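PDB 3N4P: terminase subunit UL89 protein from Human herpesvirus 5, which probably forms part of the motor that packages viral DNA into empty capsids, this chain being the magnesium-binding nuclease domain of its large subunit. Local coordinates for residues Ile113-Ala118 with Arg155-Ser160; Met120-Leu125 with Gln159-Ile164; Phe168-Asp173 with Glu178-Leu183; Ala264-Leu267 with Ile271-Ile274. One frame throughout, in Å; residues are numbered along the deposited sequence.

How the interactions relate
All four contacts lie in one RNase H-like nuclease domain. Interactions 1 and 2 interleave along the chain; interactions 3 and 4 follow in that order. Interactions 1 and 2 both join helix 109-127 to helix 144-161 or the turn after it, share Q159 and S160, and have centres about 8 Å apart. Interaction 3 is the hairpin of strands 165-172 and 178-179, its centre about 18 Å from that of interaction 1, whose R155 packs on F168. Interaction 4, at the end of helix 256-267, touches interaction 3 through L267 and H272, which meet Y169 and Y182. Y182 comes close to the nuclease site, interaction 4 lies farther back, and interactions 1 and 2 are away from it.

Interaction 1: Ile113-Ala118 with Arg155-Ser160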
# COMPACT_ATOMS: atom_id res chain seq x y z
N ILE B 113 -18.69 9.81 23.28
CA ILE B 113 -18.84 9.22 21.93
C ILE B 113 -18.67 10.21 20.79
O ILE B 113 -17.98 9.90 19.79
CB ILE B 113 -20.15 8.42 21.77
CG1 ILE B 113 -20.00 7.11 22.56
CG2 ILE B 113 -20.39 8.06 20.29
CD1 ILE B 113 -21.23 6.52 23.13
N ALA B 114 -19.33 11.35 20.90
CA ALA B 114 -19.33 12.37 19.87
C ALA B 114 -17.94 12.97 19.64
O ALA B 114 -17.54 13.13 18.47
CB ALA B 114 -20.31 13.48 20.20
N GLU B 115 -17.29 13.38 20.75
CA GLU B 115 -15.87 13.78 20.82
C GLU B 115 -14.85 12.77 20.22
O GLU B 115 -13.83 13.17 19.65
CB GLU B 115 -15.45 13.97 22.23
CG GLU B 115 -16.19 15.09 23.05
CD GLU B 115 -16.00 16.51 22.48
OE1 GLU B 115 -16.29 17.48 23.22
OE2 GLU B 115 -15.55 16.65 21.30
N CYS B 116 -15.06 11.48 20.39
CA CYS B 116 -14.09 10.59 19.84
C CYS B 116 -14.33 10.52 18.30
O CYS B 116 -13.36 10.41 17.47
CB CYS B 116 -14.21 9.25 20.51
SG CYS B 116 -13.77 7.90 19.43
N ALA B 117 -15.59 10.66 17.89
CA ALA B 117 -15.89 10.67 16.43
C ALA B 117 -15.33 11.96 15.80
O ALA B 117 -14.72 11.94 14.74
CB ALA B 117 -17.35 10.53 16.20
N ALA B 118 -15.54 13.06 16.50
CA ALA B 118 -15.16 14.34 16.01
C ALA B 118 -13.66 14.49 15.94
O ALA B 118 -13.17 15.09 15.00
CB ALA B 118 -15.74 15.48 16.96
N ARG B 155 -21.51 17.62 15.07
CA ARG B 155 -21.53 18.80 14.22
C ARG B 155 -20.88 19.99 14.99
O ARG B 155 -20.08 20.74 14.46
CB ARG B 155 -22.98 19.15 13.86
CG ARG B 155 -23.16 20.22 12.78
CD ARG B 155 -24.57 20.87 12.84
NE ARG B 155 -25.02 21.07 14.22
CZ ARG B 155 -24.69 22.10 15.01
NH1 ARG B 155 -23.88 23.08 14.58
NH2 ARG B 155 -25.15 22.14 16.26
N GLN B 156 -21.23 20.09 16.25
CA GLN B 156 -20.60 21.04 17.17
C GLN B 156 -19.06 21.03 17.29
O GLN B 156 -18.43 22.09 17.12
CB GLN B 156 -21.19 20.82 18.54
CG GLN B 156 -22.31 21.69 18.81
CD GLN B 156 -22.89 21.47 20.21
OE1 GLN B 156 -24.09 21.08 20.34
NE2 GLN B 156 -22.06 21.66 21.25
N SER B 157 -18.44 19.87 17.62
CA SER B 157 -16.96 19.81 17.70
C SER B 157 -16.35 20.09 16.34
O SER B 157 -15.43 20.90 16.23
CB SER B 157 -16.37 18.47 18.19
OG SER B 157 -16.99 18.03 19.38
N VAL B 158 -16.90 19.50 15.31
CA VAL B 158 -16.32 19.66 13.98
C VAL B 158 -16.21 21.12 13.59
O VAL B 158 -15.09 21.63 13.36
CB VAL B 158 -17.04 18.79 12.92
CG1 VAL B 158 -16.53 19.13 11.53
CG2 VAL B 158 -16.83 17.33 13.23
N GLN B 159 -17.37 21.79 13.62
CA GLN B 159 -17.51 23.22 13.31
C GLN B 159 -16.80 24.17 14.20
O GLN B 159 -16.51 25.25 13.74
CB GLN B 159 -18.98 23.65 13.07
CG GLN B 159 -19.43 22.89 11.71
CD GLN B 159 -20.79 23.33 11.21
OE1 GLN B 159 -21.59 23.85 11.98
NE2 GLN B 159 -21.04 23.13 9.91
N SER B 160 -16.57 23.78 15.46
CA SER B 160 -15.74 24.59 16.39
C SER B 160 -14.32 24.60 15.89
O SER B 160 -13.65 25.61 16.01
CB SER B 160 -15.63 23.95 17.78
OG SER B 160 -16.87 23.74 18.42
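In S157 a first torsion of -49° sets OG beside the backbone N, anti to the carbonyl carbon, while the E115 chain bends at chi2 (-62°) and swings its carboxylate back toward the neighbouring helix. The two groups meet in one hydrogen bond: S157 OG donates to E115 OE2 over 2.8 Å, approaching from above the carboxylate plane and not within it. E115 starts out from its helix pointing away from S157, and it is the bend that brings OE2 across.

One turn further along, A118 supplies the apolar half of the contact. Its CB lies only 3.3 Å from S157 CB, tighter than usual van der Waals contact, and 4.3 Å from V158 CG2. The helix segments cross at -40° with their axes 8.9 Å apart, with A118 and S157, both small, at the point of contact. Helix 144-161 is the crossover helix of a beta-alpha-beta unit between the parallel strands 133-138 and 165-172 of the RNase H-like sheet, and helix 109-127 packs alongside it. Deeper in this interface A114 rests on L153 and I154, and A117 on I154, whereas the S157-E115 bond lies toward the surface.

Within the crossover helix, S160 OG donates to Q156 O at 2.6 Å, and S160 N reaches the same carbonyl oxygen from the opposite face of its plane.

Interaction 2: Met120-Leu125 with Gln159-Ile164; sequences MIISVL and QSSTLI
I122 and L125, one turn apart on helix 109-127, pack against S161, T162 and I164, where the chain leaves helix 144-161 and heads for strand 165-172 in the second half of a beta-alpha-beta crossover. T162 is the first residue to depart from helical backbone angles. No hydrogen bond spans the contact, which rests on van der Waals packing near the surface of the RNase H-like domain.

The contact between a polar residue and a hydrocarbon comes first along the helix. I122 CD1 lies against the S161 side chain, 3.6 Å from OG and 3.7 Å from CB, and I122 CG1 is 4.0 Å from the same CB.

The methyl contacts gather around L125. A chi1 of -168° places T162 CG2 between the backbone N and the carbonyl carbon and turns that methyl to the helix, 4.0 Å from L125 CD1. L125 also leans on L131 in the loop beyond its own helix. I164 arrives differently: its chain, with CG1 extended away from the main-chain nitrogen, reaches out until it meets L125 tip to tip, I164 CD1 lying 3.9 Å from L125 CD2 and 4.0 Å from L125 CD1.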
# COMPACT_ATOMS: atom_id res chain seq x y z
N MET B 120 -11.48 12.16 15.51
CA MET B 120 -10.96 11.43 14.35
C MET B 120 -11.18 12.23 13.04
O MET B 120 -10.27 12.31 12.20
CB MET B 120 -11.63 10.09 14.20
CG MET B 120 -11.37 9.42 12.77
SD MET B 120 -12.63 8.20 12.39
CE MET B 120 -14.03 9.15 11.83
N ILE B 121 -12.39 12.74 12.83
CA ILE B 121 -12.77 13.54 11.66
C ILE B 121 -11.88 14.79 11.41
O ILE B 121 -11.46 15.01 10.27
CB ILE B 121 -14.26 14.00 11.77
CG1 ILE B 121 -15.18 12.79 11.50
CG2 ILE B 121 -14.59 15.20 10.81
CD1 ILE B 121 -16.58 13.06 12.30
N ILE B 122 -11.62 15.56 12.46
CA ILE B 122 -10.74 16.71 12.42
C ILE B 122 -9.32 16.30 12.01
O ILE B 122 -8.72 16.96 11.16
CB ILE B 122 -10.79 17.47 13.75
CG1 ILE B 122 -12.21 18.03 14.00
CG2 ILE B 122 -9.70 18.65 13.90
CD1 ILE B 122 -12.43 18.16 15.61
N SER B 123 -8.77 15.21 12.56
CA SER B 123 -7.43 14.81 12.12
C SER B 123 -7.44 14.40 10.65
O SER B 123 -6.49 14.69 9.94
CB SER B 123 -6.89 13.64 12.94
OG SER B 123 -6.82 14.07 14.30
N VAL B 124 -8.48 13.69 10.22
CA VAL B 124 -8.58 13.26 8.86
C VAL B 124 -8.65 14.46 7.93
O VAL B 124 -7.96 14.46 6.90
CB VAL B 124 -9.78 12.39 8.61
CG1 VAL B 124 -10.01 12.17 7.03
CG2 VAL B 124 -9.62 11.04 9.28
N LEU B 125 -9.48 15.46 8.26
CA LEU B 125 -9.62 16.62 7.39
C LEU B 125 -8.27 17.33 7.27
O LEU B 125 -7.86 17.70 6.19
CB LEU B 125 -10.68 17.63 7.95
CG LEU B 125 -12.09 17.04 7.79
CD1 LEU B 125 -13.06 18.00 8.37
CD2 LEU B 125 -12.45 16.70 6.32
N GLN B 159 -17.37 21.79 13.62
CA GLN B 159 -17.51 23.22 13.31
C GLN B 159 -16.80 24.17 14.20
O GLN B 159 -16.51 25.25 13.74
CB GLN B 159 -18.98 23.65 13.07
CG GLN B 159 -19.43 22.89 11.71
CD GLN B 159 -20.79 23.33 11.21
OE1 GLN B 159 -21.59 23.85 11.98
NE2 GLN B 159 -21.04 23.13 9.91
N SER B 160 -16.57 23.78 15.46
CA SER B 160 -15.74 24.59 16.39
C SER B 160 -14.32 24.60 15.89
O SER B 160 -13.65 25.61 16.01
CB SER B 160 -15.63 23.95 17.78
OG SER B 160 -16.87 23.74 18.42
N SER B 161 -13.88 23.46 15.31
CA SER B 161 -12.49 23.28 14.95
C SER B 161 -12.09 23.69 13.55
O SER B 161 -10.95 24.05 13.35
CB SER B 161 -12.05 21.81 15.17
OG SER B 161 -11.82 21.59 16.57
N THR B 162 -13.01 23.59 12.60
CA THR B 162 -12.71 23.77 11.18
C THR B 162 -13.97 24.21 10.37
O THR B 162 -15.12 23.94 10.80
CB THR B 162 -12.08 22.47 10.58
OG1 THR B 162 -11.55 22.75 9.28
CG2 THR B 162 -13.10 21.36 10.45
N LEU B 163 -13.76 24.91 9.26
CA LEU B 163 -14.86 25.34 8.37
C LEU B 163 -15.05 24.32 7.25
O LEU B 163 -14.21 24.22 6.35
CB LEU B 163 -14.52 26.67 7.73
CG LEU B 163 -15.64 27.41 6.99
CD1 LEU B 163 -16.76 27.87 7.98
CD2 LEU B 163 -15.08 28.61 6.22
N ILE B 164 -16.17 23.62 7.26
CA ILE B 164 -16.50 22.67 6.24
C ILE B 164 -18.02 22.46 6.24
O ILE B 164 -18.63 22.63 7.27
CB ILE B 164 -15.77 21.33 6.53
CG1 ILE B 164 -15.98 20.36 5.36
CG2 ILE B 164 -16.25 20.75 7.90
CD1 ILE B 164 -14.78 19.49 5.03

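Interaction 3: Phe168-Asp173 with Glu178-Leu183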
# COMPACT_ATOMS: atom_id res chain seq x y z
N PHE B 168 -25.97 15.36 7.42
CA PHE B 168 -26.24 14.20 8.22
C PHE B 168 -27.29 13.40 7.48
O PHE B 168 -28.06 13.95 6.69
CB PHE B 168 -26.71 14.54 9.62
CG PHE B 168 -25.60 14.84 10.56
CD1 PHE B 168 -25.08 16.12 10.66
CD2 PHE B 168 -25.04 13.85 11.36
CE1 PHE B 168 -24.04 16.43 11.55
CE2 PHE B 168 -23.98 14.14 12.25
CZ PHE B 168 -23.48 15.43 12.34
N TYR B 169 -27.28 12.09 7.67
CA TYR B 169 -28.25 11.24 6.96
C TYR B 169 -29.53 11.56 7.71
O TYR B 169 -29.52 11.50 8.94
CB TYR B 169 -27.92 9.79 7.17
CG TYR B 169 -28.74 8.86 6.33
CD1 TYR B 169 -28.19 8.27 5.17
CD2 TYR B 169 -30.05 8.55 6.66
CE1 TYR B 169 -28.95 7.41 4.37
CE2 TYR B 169 -30.83 7.67 5.84
CZ TYR B 169 -30.26 7.12 4.72
OH TYR B 169 -31.00 6.27 3.92
N HIS B 170 -30.60 11.95 7.01
CA HIS B 170 -31.89 12.26 7.68
C HIS B 170 -32.95 11.26 7.30
O HIS B 170 -33.02 10.82 6.15
CB HIS B 170 -32.38 13.66 7.36
CG HIS B 170 -31.73 14.72 8.18
ND1 HIS B 170 -32.42 15.50 9.08
CD2 HIS B 170 -30.44 15.11 8.25
CE1 HIS B 170 -31.59 16.34 9.66
NE2 HIS B 170 -30.38 16.13 9.17
N THR B 171 -33.76 10.89 8.29
CA THR B 171 -34.87 9.98 8.02
C THR B 171 -36.14 10.54 8.66
O THR B 171 -36.10 11.13 9.73
CB THR B 171 -34.59 8.54 8.51
OG1 THR B 171 -34.85 8.46 9.92
CG2 THR B 171 -33.18 8.18 8.32
N PRO B 172 -37.29 10.34 8.00
CA PRO B 172 -38.57 10.78 8.57
C PRO B 172 -38.88 10.06 9.88
O PRO B 172 -38.50 8.91 10.06
CB PRO B 172 -39.57 10.38 7.48
CG PRO B 172 -38.89 9.28 6.72
CD PRO B 172 -37.45 9.65 6.71
N ASP B 173 -39.55 10.73 10.81
CA ASP B 173 -39.96 10.05 12.03
C ASP B 173 -41.49 9.99 12.21
O ASP B 173 -42.18 9.39 11.38
CB ASP B 173 -39.25 10.63 13.28
CG ASP B 173 -39.88 10.15 14.59
OD1 ASP B 173 -39.93 8.91 14.81
OD2 ASP B 173 -40.37 11.02 15.37
N GLU B 178 -38.05 15.18 9.63
CA GLU B 178 -36.70 14.60 9.47
C GLU B 178 -35.93 14.74 10.78
O GLU B 178 -36.09 15.73 11.51
CB GLU B 178 -35.93 15.26 8.32
CG GLU B 178 -36.83 15.70 7.19
CD GLU B 178 -36.14 15.72 5.84
OE1 GLU B 178 -35.97 16.85 5.32
OE2 GLU B 178 -35.81 14.61 5.30
N GLN B 179 -35.16 13.72 11.09
CA GLN B 179 -34.30 13.70 12.27
C GLN B 179 -32.97 13.14 11.80
O GLN B 179 -32.94 12.26 10.95
CB GLN B 179 -34.88 12.82 13.38
CG GLN B 179 -36.28 13.22 13.85
CD GLN B 179 -36.27 14.26 14.95
OE1 GLN B 179 -37.32 14.62 15.46
NE2 GLN B 179 -35.09 14.76 15.33
N PRO B 180 -31.86 13.66 12.36
CA PRO B 180 -30.47 13.32 11.96
C PRO B 180 -30.04 11.94 12.40
O PRO B 180 -29.00 11.82 13.05
CB PRO B 180 -29.63 14.35 12.71
CG PRO B 180 -30.46 14.70 13.93
CD PRO B 180 -31.90 14.64 13.48
N PHE B 181 -30.81 10.91 12.04
CA PHE B 181 -30.41 9.54 12.29
C PHE B 181 -30.62 8.64 11.08
O PHE B 181 -31.20 9.06 10.09
CB PHE B 181 -30.88 8.96 13.64
CG PHE B 181 -32.36 8.62 13.73
CD1 PHE B 181 -33.27 9.53 14.22
CD2 PHE B 181 -32.82 7.35 13.39
CE1 PHE B 181 -34.63 9.22 14.36
CE2 PHE B 181 -34.18 7.02 13.50
CZ PHE B 181 -35.09 7.96 13.97
N TYR B 182 -29.96 7.48 11.15
CA TYR B 182 -30.05 6.43 10.14
C TYR B 182 -30.51 5.17 10.84
O TYR B 182 -30.13 4.90 11.99
CB TYR B 182 -28.70 6.19 9.45
CG TYR B 182 -28.66 4.92 8.58
CD1 TYR B 182 -28.11 3.74 9.08
CD2 TYR B 182 -29.21 4.91 7.32
CE1 TYR B 182 -28.10 2.56 8.31
CE2 TYR B 182 -29.23 3.72 6.55
CZ TYR B 182 -28.66 2.58 7.06
OH TYR B 182 -28.66 1.47 6.32
N LEU B 183 -31.34 4.41 10.14
CA LEU B 183 -31.93 3.20 10.65
C LEU B 183 -31.46 2.00 9.83
O LEU B 183 -31.57 1.99 8.60
CB LEU B 183 -33.45 3.32 10.56
CG LEU B 183 -34.19 3.49 11.89
CD1 LEU B 183 -35.56 4.18 11.69
CD2 LEU B 183 -34.34 2.12 12.58
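The beta hairpin of strands 165-172 and 178-179, at one margin of the RNase H-like sheet, is fastened where T171 and Q179 form an antiparallel hydrogen-bonded pair. T171 N donates to Q179 O and Q179 N to T171 O, both at 3.1 Å. The next pair, P172 with E178, is non-hydrogen-bonded. Q179 O also accepts from F181 N, 2.7 Å away, closing an inverse gamma turn centred on P180 that takes the chain out of the short strand.

This turn presses P180 onto the H170 ring: P180 CA stands 3.9 Å from the ring centroid, 7° off the normal, in a CH-pi contact. E178 CB comes instead to the edge of that ring, near ND1. ND1 is buried here with no partner in the model. T171 OG1, likewise without one, sits over a face of the F181 ring toward its rim.

Past the turn, the chain leads Y182 to the nuclease site, its side chain about 4 Å from that of E139, which binds magnesium. Y182 OH is hydrogen-bonded to D187. A chi1 of -172° swings the Y169 ring away from the backbone N, and its face receives the edge of Y182 in a T-shaped stack, planes at 82° and centroids 4.9 Å apart. Y182 CD2 lies over the centre of the Y169 ring, 3.5 Å from Y169 CE2.

Interaction 4: Ala264-Leu267 with Ile271-Ile274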
# COMPACT_ATOMS: atom_id res chain seq x y z
N ALA B 264 -20.31 2.75 6.03
CA ALA B 264 -19.78 3.96 5.42
C ALA B 264 -19.56 3.73 3.92
O ALA B 264 -19.90 4.59 3.11
CB ALA B 264 -18.49 4.43 6.12
N THR B 265 -19.00 2.58 3.55
CA THR B 265 -18.73 2.32 2.13
C THR B 265 -20.03 2.25 1.33
O THR B 265 -20.14 2.88 0.28
CB THR B 265 -17.84 1.05 1.93
OG1 THR B 265 -18.49 -0.12 2.46
CG2 THR B 265 -16.53 1.22 2.69
N TYR B 266 -21.02 1.55 1.85
CA TYR B 266 -22.35 1.48 1.30
C TYR B 266 -23.06 2.84 1.09
O TYR B 266 -23.68 3.07 0.02
CB TYR B 266 -23.19 0.62 2.23
CG TYR B 266 -24.57 0.31 1.75
CD1 TYR B 266 -24.77 -0.52 0.63
CD2 TYR B 266 -25.70 0.80 2.44
CE1 TYR B 266 -26.02 -0.84 0.17
CE2 TYR B 266 -26.99 0.47 1.99
CZ TYR B 266 -27.13 -0.35 0.85
OH TYR B 266 -28.37 -0.70 0.37
N LEU B 267 -23.01 3.75 2.08
CA LEU B 267 -23.74 4.97 1.87
C LEU B 267 -22.97 5.93 0.97
O LEU B 267 -23.48 6.97 0.64
CB LEU B 267 -24.12 5.66 3.17
CG LEU B 267 -25.16 5.32 4.23
CD1 LEU B 267 -26.27 4.33 3.85
CD2 LEU B 267 -24.49 4.93 5.49
N ILE B 271 -27.51 6.68 -4.81
CA ILE B 271 -28.74 6.14 -4.27
C ILE B 271 -29.16 6.71 -2.89
O ILE B 271 -30.35 6.71 -2.56
CB ILE B 271 -28.63 4.58 -4.25
CG1 ILE B 271 -29.24 4.02 -5.54
CG2 ILE B 271 -29.32 3.97 -3.04
CD1 ILE B 271 -28.72 2.59 -5.92
N HIS B 272 -28.18 7.17 -2.10
CA HIS B 272 -28.44 7.70 -0.78
C HIS B 272 -28.19 9.19 -0.70
O HIS B 272 -28.43 9.76 0.32
CB HIS B 272 -27.59 6.96 0.27
CG HIS B 272 -27.89 5.50 0.35
ND1 HIS B 272 -27.11 4.53 -0.28
CD2 HIS B 272 -28.92 4.83 0.93
CE1 HIS B 272 -27.64 3.34 -0.07
NE2 HIS B 272 -28.74 3.49 0.65
N ALA B 273 -27.72 9.81 -1.77
CA ALA B 273 -27.25 11.17 -1.76
C ALA B 273 -28.26 12.27 -1.37
O ALA B 273 -27.88 13.22 -0.69
CB ALA B 273 -26.49 11.52 -3.01
N ILE B 274 -29.54 12.15 -1.71
CA ILE B 274 -30.52 13.09 -1.21
C ILE B 274 -30.83 13.00 0.29
O ILE B 274 -31.41 13.94 0.84
CB ILE B 274 -31.92 13.04 -1.92
CG1 ILE B 274 -32.25 11.65 -2.45
CG2 ILE B 274 -32.12 14.23 -2.91
CD1 ILE B 274 -32.71 10.68 -1.35
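The connection from helix 256-267 to strand 276-277, which leads the C-terminal end of the RNase H-like domain back to the sheet, folds H272 against Y266 and L267 on the helix it has just left. The helix begins at D256, a predicted catalytic residue, and L267 lies about 9 Å, side chain to side chain, from the magnesium ligand E139.

H272 is the partner in both contacts, with L267 and with Y266. L267 CD1 stands over the centre of the imidazole, 4.0 Å from its centroid and 8° off the normal, a CH-pi contact. The opposite face of the ring is covered by I271 CG2 from the preceding residue, offset toward the rim, which leaves the imidazole clasped between two aliphatic groups. L267 reaches it with a chi2 of -17°, close to eclipsed and probably somewhat strained.

A trans first torsion (-174°) extends Y266 and brings its ring past the imidazole. The two rings are inclined, neither stacked nor edge-to-face, with centroids 5.0 Å apart. H272 CE1 comes over a face of the tyrosine. Elsewhere Y266 packs on L190, A191 and Q194 of helix 187-200, which lie in the region (185-205) required for interaction with UL56 and for DNA packaging. L267 and H272 both touch Y169 of strand 165-172, and A273 O accepts a hydrogen bond from R135.

No hydrogen bond crosses the contact: H272 ND1 is buried without a partner in the model, and CE1 makes the nearest approach, 3.6 Å from Y266 CE2.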